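PDB 5UBU: putative acetamidase/formamidase from Yersinia enterocolitica subsp. palearctica serotype O:3, which is an acetamidase, a hydrolase that probably cleaves the carbon-nitrogen bond of small linear amides such as acetamide or formamide. Local coordinates for the interface of chains A and B and the interface of chains A and C. Sequence-based numbering; all coordinates share one arbitrary frame. Chains: chain A/B/C, Putative acetamidase/formamidase.

Contact 1: the interface of chains A and B. Residues chain A 129, 230, 311; chain B 277-278, 281-282, 285, 309.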
# COMPACT_ATOMS: atom_id res chain seq x y z
N LEU A 129 -13.94 -6.28 -1.01
CA LEU A 129 -14.48 -5.29 -1.96
C LEU A 129 -15.44 -4.27 -1.33
O LEU A 129 -16.45 -3.89 -1.92
CB LEU A 129 -15.15 -6.00 -3.15
CG LEU A 129 -14.24 -6.95 -3.96
CD1 LEU A 129 -14.99 -7.63 -5.08
CD2 LEU A 129 -13.04 -6.22 -4.53
N ILE A 230 -12.36 -13.14 -0.39
CA ILE A 230 -12.83 -11.82 -0.79
C ILE A 230 -14.06 -11.16 -0.11
O ILE A 230 -14.01 -9.96 0.14
CB ILE A 230 -12.91 -11.74 -2.35
CG1 ILE A 230 -12.65 -10.31 -2.85
CG2 ILE A 230 -14.17 -12.40 -2.91
CD1 ILE A 230 -11.24 -9.79 -2.58
N LEU A 311 -2.58 -16.46 -2.42
CA LEU A 311 -3.17 -15.36 -1.70
C LEU A 311 -4.11 -16.03 -0.69
O LEU A 311 -5.07 -16.70 -1.07
CB LEU A 311 -3.93 -14.42 -2.63
CG LEU A 311 -4.69 -13.28 -1.93
CD1 LEU A 311 -3.74 -12.44 -1.10
CD2 LEU A 311 -5.44 -12.42 -2.94
N THR B 277 -5.56 -6.46 -6.96
CA THR B 277 -6.41 -7.62 -6.68
C THR B 277 -7.90 -7.23 -6.64
O THR B 277 -8.74 -7.98 -7.12
CB THR B 277 -6.02 -8.29 -5.36
OG1 THR B 277 -4.60 -8.47 -5.30
CG2 THR B 277 -6.73 -9.64 -5.23
N ARG B 278 -8.22 -6.09 -6.04
CA ARG B 278 -9.61 -5.60 -5.99
C ARG B 278 -10.18 -5.39 -7.38
O ARG B 278 -11.29 -5.82 -7.68
CB ARG B 278 -9.70 -4.29 -5.22
CG ARG B 278 -9.69 -4.48 -3.73
CD ARG B 278 -9.41 -3.19 -3.02
NE ARG B 278 -9.51 -3.33 -1.58
CZ ARG B 278 -8.91 -2.54 -0.69
NH1 ARG B 278 -8.06 -1.58 -1.08
NH2 ARG B 278 -9.11 -2.76 0.60
N TYR B 281 -10.76 -8.93 -9.06
CA TYR B 281 -11.95 -9.57 -8.53
C TYR B 281 -13.24 -8.84 -8.87
O TYR B 281 -14.21 -9.48 -9.24
CB TYR B 281 -11.88 -9.85 -7.03
CG TYR B 281 -11.38 -11.23 -6.67
CD1 TYR B 281 -12.08 -12.36 -7.09
CD2 TYR B 281 -10.27 -11.41 -5.86
CE1 TYR B 281 -11.67 -13.64 -6.75
CE2 TYR B 281 -9.86 -12.68 -5.49
CZ TYR B 281 -10.57 -13.80 -5.95
OH TYR B 281 -10.16 -15.07 -5.62
N ARG B 282 -13.24 -7.51 -8.78
CA ARG B 282 -14.46 -6.76 -9.07
C ARG B 282 -14.84 -6.91 -10.55
O ARG B 282 -16.02 -7.05 -10.89
CB ARG B 282 -14.34 -5.29 -8.72
CG ARG B 282 -15.72 -4.65 -8.68
CD ARG B 282 -15.71 -3.19 -8.33
NE ARG B 282 -15.21 -2.36 -9.42
CZ ARG B 282 -15.20 -1.03 -9.40
NH1 ARG B 282 -14.69 -0.37 -10.44
NH2 ARG B 282 -15.67 -0.35 -8.36
N ILE B 285 -16.42 -10.27 -11.11
CA ILE B 285 -17.80 -10.24 -10.63
C ILE B 285 -18.72 -9.56 -11.64
O ILE B 285 -19.81 -10.05 -11.91
CB ILE B 285 -17.91 -9.56 -9.24
CG1 ILE B 285 -17.23 -10.43 -8.19
CG2 ILE B 285 -19.37 -9.37 -8.84
CD1 ILE B 285 -17.09 -9.78 -6.83
N VAL B 309 -6.37 -16.79 -7.47
CA VAL B 309 -5.60 -15.60 -7.79
C VAL B 309 -4.20 -15.94 -8.29
O VAL B 309 -3.53 -16.83 -7.75
CB VAL B 309 -5.50 -14.64 -6.58
CG1 VAL B 309 -4.46 -13.54 -6.80
CG2 VAL B 309 -6.86 -14.04 -6.30
O HOH W 1 -3.54 -17.20 -5.08

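Contact 2: the interface of chains A and C. Residues chain A 128-130, 140-142; chain C 136-139.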
# COMPACT_ATOMS: atom_id res chain seq x y z
N GLY A 128 -13.21 -7.75 1.33
CA GLY A 128 -12.21 -7.32 0.36
C GLY A 128 -12.65 -6.25 -0.61
O GLY A 128 -11.84 -5.39 -0.99
N LEU A 129 -13.94 -6.28 -1.01
CA LEU A 129 -14.48 -5.29 -1.96
C LEU A 129 -15.44 -4.27 -1.33
O LEU A 129 -16.45 -3.89 -1.92
CB LEU A 129 -15.15 -6.00 -3.15
CG LEU A 129 -14.24 -6.95 -3.96
CD1 LEU A 129 -14.99 -7.63 -5.08
CD2 LEU A 129 -13.04 -6.22 -4.53
N THR A 130 -15.08 -3.81 -0.14
CA THR A 130 -15.85 -2.82 0.59
C THR A 130 -14.95 -1.96 1.48
O THR A 130 -13.87 -2.38 1.88
CB THR A 130 -16.92 -3.45 1.51
OG1 THR A 130 -17.59 -2.43 2.27
CG2 THR A 130 -16.30 -4.46 2.49
N ASP A 140 -21.92 3.80 1.93
CA ASP A 140 -22.80 2.93 2.69
C ASP A 140 -22.20 1.53 2.64
O ASP A 140 -21.57 1.16 1.63
CB ASP A 140 -24.20 2.88 2.09
CG ASP A 140 -24.95 4.19 2.21
OD1 ASP A 140 -24.67 4.93 3.18
OD2 ASP A 140 -25.84 4.46 1.38
N PRO A 141 -22.36 0.75 3.71
CA PRO A 141 -21.82 -0.60 3.69
C PRO A 141 -22.59 -1.46 2.70
O PRO A 141 -23.70 -1.09 2.29
CB PRO A 141 -22.04 -1.09 5.12
CG PRO A 141 -23.23 -0.32 5.60
CD PRO A 141 -23.10 1.03 4.96
N LEU A 142 -22.02 -2.59 2.33
CA LEU A 142 -22.68 -3.51 1.41
C LEU A 142 -23.87 -4.16 2.10
O LEU A 142 -23.96 -4.14 3.33
CB LEU A 142 -21.72 -4.60 0.93
CG LEU A 142 -20.44 -4.15 0.23
CD1 LEU A 142 -19.65 -5.38 -0.18
CD2 LEU A 142 -20.74 -3.26 -0.97
N ALA C 136 -11.01 -0.51 -6.14
CA ALA C 136 -12.29 -1.09 -6.61
C ALA C 136 -13.18 -1.76 -5.59
O ALA C 136 -12.97 -2.91 -5.25
CB ALA C 136 -12.01 -2.06 -7.75
N MSE C 137 -14.22 -1.04 -5.16
CA MSE C 137 -15.19 -1.55 -4.20
C MSE C 137 -16.52 -1.74 -4.87
O MSE C 137 -16.76 -1.22 -5.95
CB MSE C 137 -15.39 -0.57 -3.04
CG MSE C 137 -14.13 -0.00 -2.41
SE MSE C 137 -13.04 -1.44 -1.64
CE MSE C 137 -12.22 -0.32 -0.23
N LEU C 138 -17.39 -2.50 -4.21
CA LEU C 138 -18.74 -2.77 -4.72
C LEU C 138 -19.79 -1.84 -4.11
O LEU C 138 -20.96 -1.91 -4.50
CB LEU C 138 -19.12 -4.21 -4.40
CG LEU C 138 -18.38 -5.31 -5.14
CD1 LEU C 138 -18.71 -6.66 -4.53
CD2 LEU C 138 -18.73 -5.27 -6.62
N ASN C 139 -19.39 -0.96 -3.20
CA ASN C 139 -20.34 -0.07 -2.55
C ASN C 139 -20.86 0.96 -3.52
O ASN C 139 -20.21 1.28 -4.53
CB ASN C 139 -19.69 0.69 -1.38
CG ASN C 139 -18.93 -0.22 -0.45
OD1 ASN C 139 -18.03 -0.92 -0.89
ND2 ASN C 139 -19.25 -0.18 0.86

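Contact 3: the interface of chains A and B. Residues chain A 135, 272-274, 314, 319; chain B 272-274, 277-278.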
# COMPACT_ATOMS: atom_id res chain seq x y z
N THR A 135 -9.70 0.57 5.79
CA THR A 135 -9.76 1.25 4.48
C THR A 135 -11.04 2.09 4.62
O THR A 135 -12.07 1.81 4.02
CB THR A 135 -9.82 0.25 3.32
OG1 THR A 135 -8.69 -0.63 3.40
CG2 THR A 135 -9.80 0.97 1.99
N PRO A 272 0.94 -3.18 3.30
CA PRO A 272 0.06 -3.56 2.19
C PRO A 272 0.34 -4.98 1.70
O PRO A 272 1.26 -5.63 2.20
CB PRO A 272 0.38 -2.51 1.13
CG PRO A 272 1.80 -2.14 1.39
CD PRO A 272 1.97 -2.21 2.88
N LEU A 273 -0.43 -5.45 0.71
CA LEU A 273 -0.27 -6.84 0.26
C LEU A 273 1.12 -7.15 -0.31
O LEU A 273 1.56 -8.29 -0.22
CB LEU A 273 -1.40 -7.24 -0.72
CG LEU A 273 -1.49 -8.73 -1.11
CD1 LEU A 273 -1.81 -9.59 0.10
CD2 LEU A 273 -2.50 -8.99 -2.21
N GLU A 274 1.81 -6.17 -0.89
CA GLU A 274 3.17 -6.44 -1.42
C GLU A 274 4.15 -6.79 -0.32
O GLU A 274 5.03 -7.62 -0.54
CB GLU A 274 3.76 -5.33 -2.31
CG GLU A 274 3.74 -3.88 -1.85
CD GLU A 274 2.42 -3.17 -2.16
OE1 GLU A 274 1.32 -3.80 -2.00
OE2 GLU A 274 2.49 -1.98 -2.51
N MSE A 314 -7.36 -11.43 2.21
CA MSE A 314 -7.06 -10.04 1.87
C MSE A 314 -8.16 -9.23 2.50
O MSE A 314 -8.56 -8.19 2.00
CB MSE A 314 -6.72 -9.94 0.38
CG MSE A 314 -7.76 -9.56 -0.65
SE MSE A 314 -6.99 -8.07 -1.70
CE MSE A 314 -8.44 -6.80 -1.33
N TYR A 319 -3.09 -8.95 5.81
CA TYR A 319 -3.30 -9.90 4.73
C TYR A 319 -2.25 -10.98 4.85
O TYR A 319 -1.21 -10.77 5.45
CB TYR A 319 -3.22 -9.22 3.37
CG TYR A 319 -4.04 -7.96 3.26
CD1 TYR A 319 -5.35 -7.91 3.71
CD2 TYR A 319 -3.52 -6.83 2.63
CE1 TYR A 319 -6.11 -6.77 3.58
CE2 TYR A 319 -4.27 -5.69 2.50
CZ TYR A 319 -5.56 -5.66 2.97
OH TYR A 319 -6.33 -4.53 2.84
N PRO B 272 -1.27 0.02 -4.44
CA PRO B 272 -0.56 -1.15 -3.92
C PRO B 272 -1.14 -2.46 -4.47
O PRO B 272 -2.12 -2.44 -5.21
CB PRO B 272 -0.73 -1.01 -2.42
CG PRO B 272 -2.04 -0.31 -2.27
CD PRO B 272 -2.14 0.63 -3.43
N LEU B 273 -0.53 -3.59 -4.10
CA LEU B 273 -0.98 -4.88 -4.64
C LEU B 273 -2.44 -5.23 -4.31
O LEU B 273 -3.07 -5.93 -5.09
CB LEU B 273 -0.02 -6.02 -4.25
CG LEU B 273 -0.21 -7.38 -4.92
CD1 LEU B 273 0.02 -7.27 -6.42
CD2 LEU B 273 0.72 -8.43 -4.33
N GLU B 274 -2.98 -4.74 -3.18
CA GLU B 274 -4.38 -5.00 -2.82
C GLU B 274 -5.34 -4.43 -3.88
O GLU B 274 -6.36 -5.03 -4.20
CB GLU B 274 -4.89 -4.26 -1.56
CG GLU B 274 -4.15 -4.29 -0.27
CD GLU B 274 -3.03 -3.29 -0.16
OE1 GLU B 274 -2.18 -3.33 -1.05
OE2 GLU B 274 -2.95 -2.54 0.86
N THR B 277 -5.56 -6.46 -6.96
CA THR B 277 -6.41 -7.62 -6.68
C THR B 277 -7.90 -7.23 -6.64
O THR B 277 -8.74 -7.98 -7.12
CB THR B 277 -6.02 -8.29 -5.36
OG1 THR B 277 -4.60 -8.47 -5.30
CG2 THR B 277 -6.73 -9.64 -5.23
N ARG B 278 -8.22 -6.09 -6.04
CA ARG B 278 -9.61 -5.60 -5.99
C ARG B 278 -10.18 -5.39 -7.38
O ARG B 278 -11.29 -5.82 -7.68
CB ARG B 278 -9.70 -4.29 -5.22
CG ARG B 278 -9.69 -4.48 -3.73
CD ARG B 278 -9.41 -3.19 -3.02
NE ARG B 278 -9.51 -3.33 -1.58
CZ ARG B 278 -8.91 -2.54 -0.69
NH1 ARG B 278 -8.06 -1.58 -1.08
NH2 ARG B 278 -9.11 -2.76 0.60
O HOH W 2 -4.93 -2.30 2.55

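Contact 1: the interface of chains A and B
Loop residues A:Leu129 and A:Ile230 and strand 308-313 of chain A meet helix 273-291 and strand 308-313 of chain B. The patch is apolar, and within it no nitrogen or oxygen of one chain is within bonding reach of the other. A:Leu129 has CG anti to its carbonyl carbon (chi1 -59°), and its two methyls part over the helix. A:Leu129 CD1 meets the tip of B:Ile285 end to end, 3.5 Å from B:Ile285 CD1. A:Leu129 CD2 rests on the helix backbone, 3.8 Å from B:Arg278 CA. A:Ile230 slides past B:Tyr281 in the opposite direction. A:Ile230 CD1 lies 3.8 Å from the ring carbon B:Tyr281 CD2. A:Leu311 CD2 points at B:Thr277, methyl against methyl, 3.8 Å from B:Thr277 CG2. A:Leu311 CD2 also crosses obliquely over B:Val309, 4.0 Å from B:Val309 CG2. One water joins the two strands. The water lies 2.9 Å from the amide A:Leu311 N, in a nearly straight bond. The same water is 2.7 Å from the carbonyl B:Val309 O. The interface is two-fold symmetric, so the patch recurs with the chains exchanged. It probably helps hold chains A and B together by packing one face of helix 273-291 against the partner.

Contact 2: the interface of chains A and C
In this member of the acetamidase/formamidase (FmdA/AmdA) family, two loop stretches of chain A, 128-130 and 140-142, receive loop 136-139 of chain C. The tight part centres on C:Asn139. Its CG is anti to the carbonyl carbon (chi1 -49°), which points the amide at chain A. The side-chain nitrogen gives two hydrogen bonds. C:Asn139 ND2 lies 2.8 Å from the backbone carbonyl A:Asp140 O. C:Asn139 ND2 is also 3.1 Å from the hydroxyl A:Thr130 OG1. Both acceptors lie close to the amide plane of C:Asn139, so the two bonds should fix its rotation. A:Thr130 OG1 is anti to its own backbone N (chi1 176°), which brings it to the amide. A:Leu142 crosses the amide at about a right angle, with A:Leu142 CD2 3.6 Å from C:Asn139 CG. A backbone bond adds to the grip: C:Leu138 N donates to A:Leu129 O at 2.8 Å. This donor sits above the carbonyl plane, 32° out of it, yet the bond is nearly straight at hydrogen. The selenomethionine C:Met137 also packs closely. It bends at chi2 and lays its selenium along the backbone of A:Thr130, with C:Met137 SE 3.8 Å from A:Thr130 CA.

On the opposite side of the loop, packing is looser at the two leucines. A:Leu129 and C:Leu138 cross obliquely, with A:Leu129 CB 3.9 Å from C:Leu138 CG.

Contact 3: the interface of chains A and B
This is a two-fold symmetric interface between identical chains, and it probably helps pair chains A and B in the deposited tetramer. The N-terminal ends of the two 273-291 helices meet, and each reaches a glutamate to the amide of the other. The symmetry is imperfect here, since the two glutamates take different rotamers. A:Glu274 has CG in the crowded position between backbone N and carbonyl carbon (chi1 49°) and bends at chi2. The carboxylate A:Glu274 OE1 accepts a hydrogen bond from the amide B:Leu273 N at 2.8 Å. The amide meets OE1 from above the carboxylate plane, 43° out of it. In return B:Glu274 OE1 accepts a weak bond from A:Leu273 N, 3.3 Å long. The positive ends of the helix dipoles may stabilise both carboxylates as anions. The two leucines cross obliquely, and A:Leu273 CD2 lies 3.9 Å from B:Leu273 CG.

B:Glu274 has CG anti to its carbonyl carbon (chi1 -50°) and crosses A:Tyr319 at about a right angle. Its OE2 lies in plane at the ring edge. A water joins the pair, 2.7 Å from the phenol A:Tyr319 OH. The same water is 2.6 Å from B:Glu274 OE2. The bent selenomethionine puts A:Met314 SE 3.8 Å from B:Thr277 CB, tip to tip. A:Met314 CE crosses the extended arm of B:Arg278, 3.6 Å from B:Arg278 CG. Within chain B, B:Thr277 OG1 donates to B:Leu273 O at 3.0 Å. The site probably sets how the two helix starts align across the two-fold axis.

Contacts 1 and 3 belong to one A-B interface, their C-alpha centres about 10 Å apart. They share B:Thr277 and B:Arg278, so helix 273-291 of chain B serves both: contact 3 uses its start and contact 1 continues along it. Contact 2 joins chains A and C. Its centre is about 11 Å from that of contact 1 and about 14 Å from that of contact 3. A:Leu129 links contacts 1 and 2, touching chain B and chain C at once. Three chains therefore come together around this residue. This may couple the two kinds of interface in the deposited tetramer.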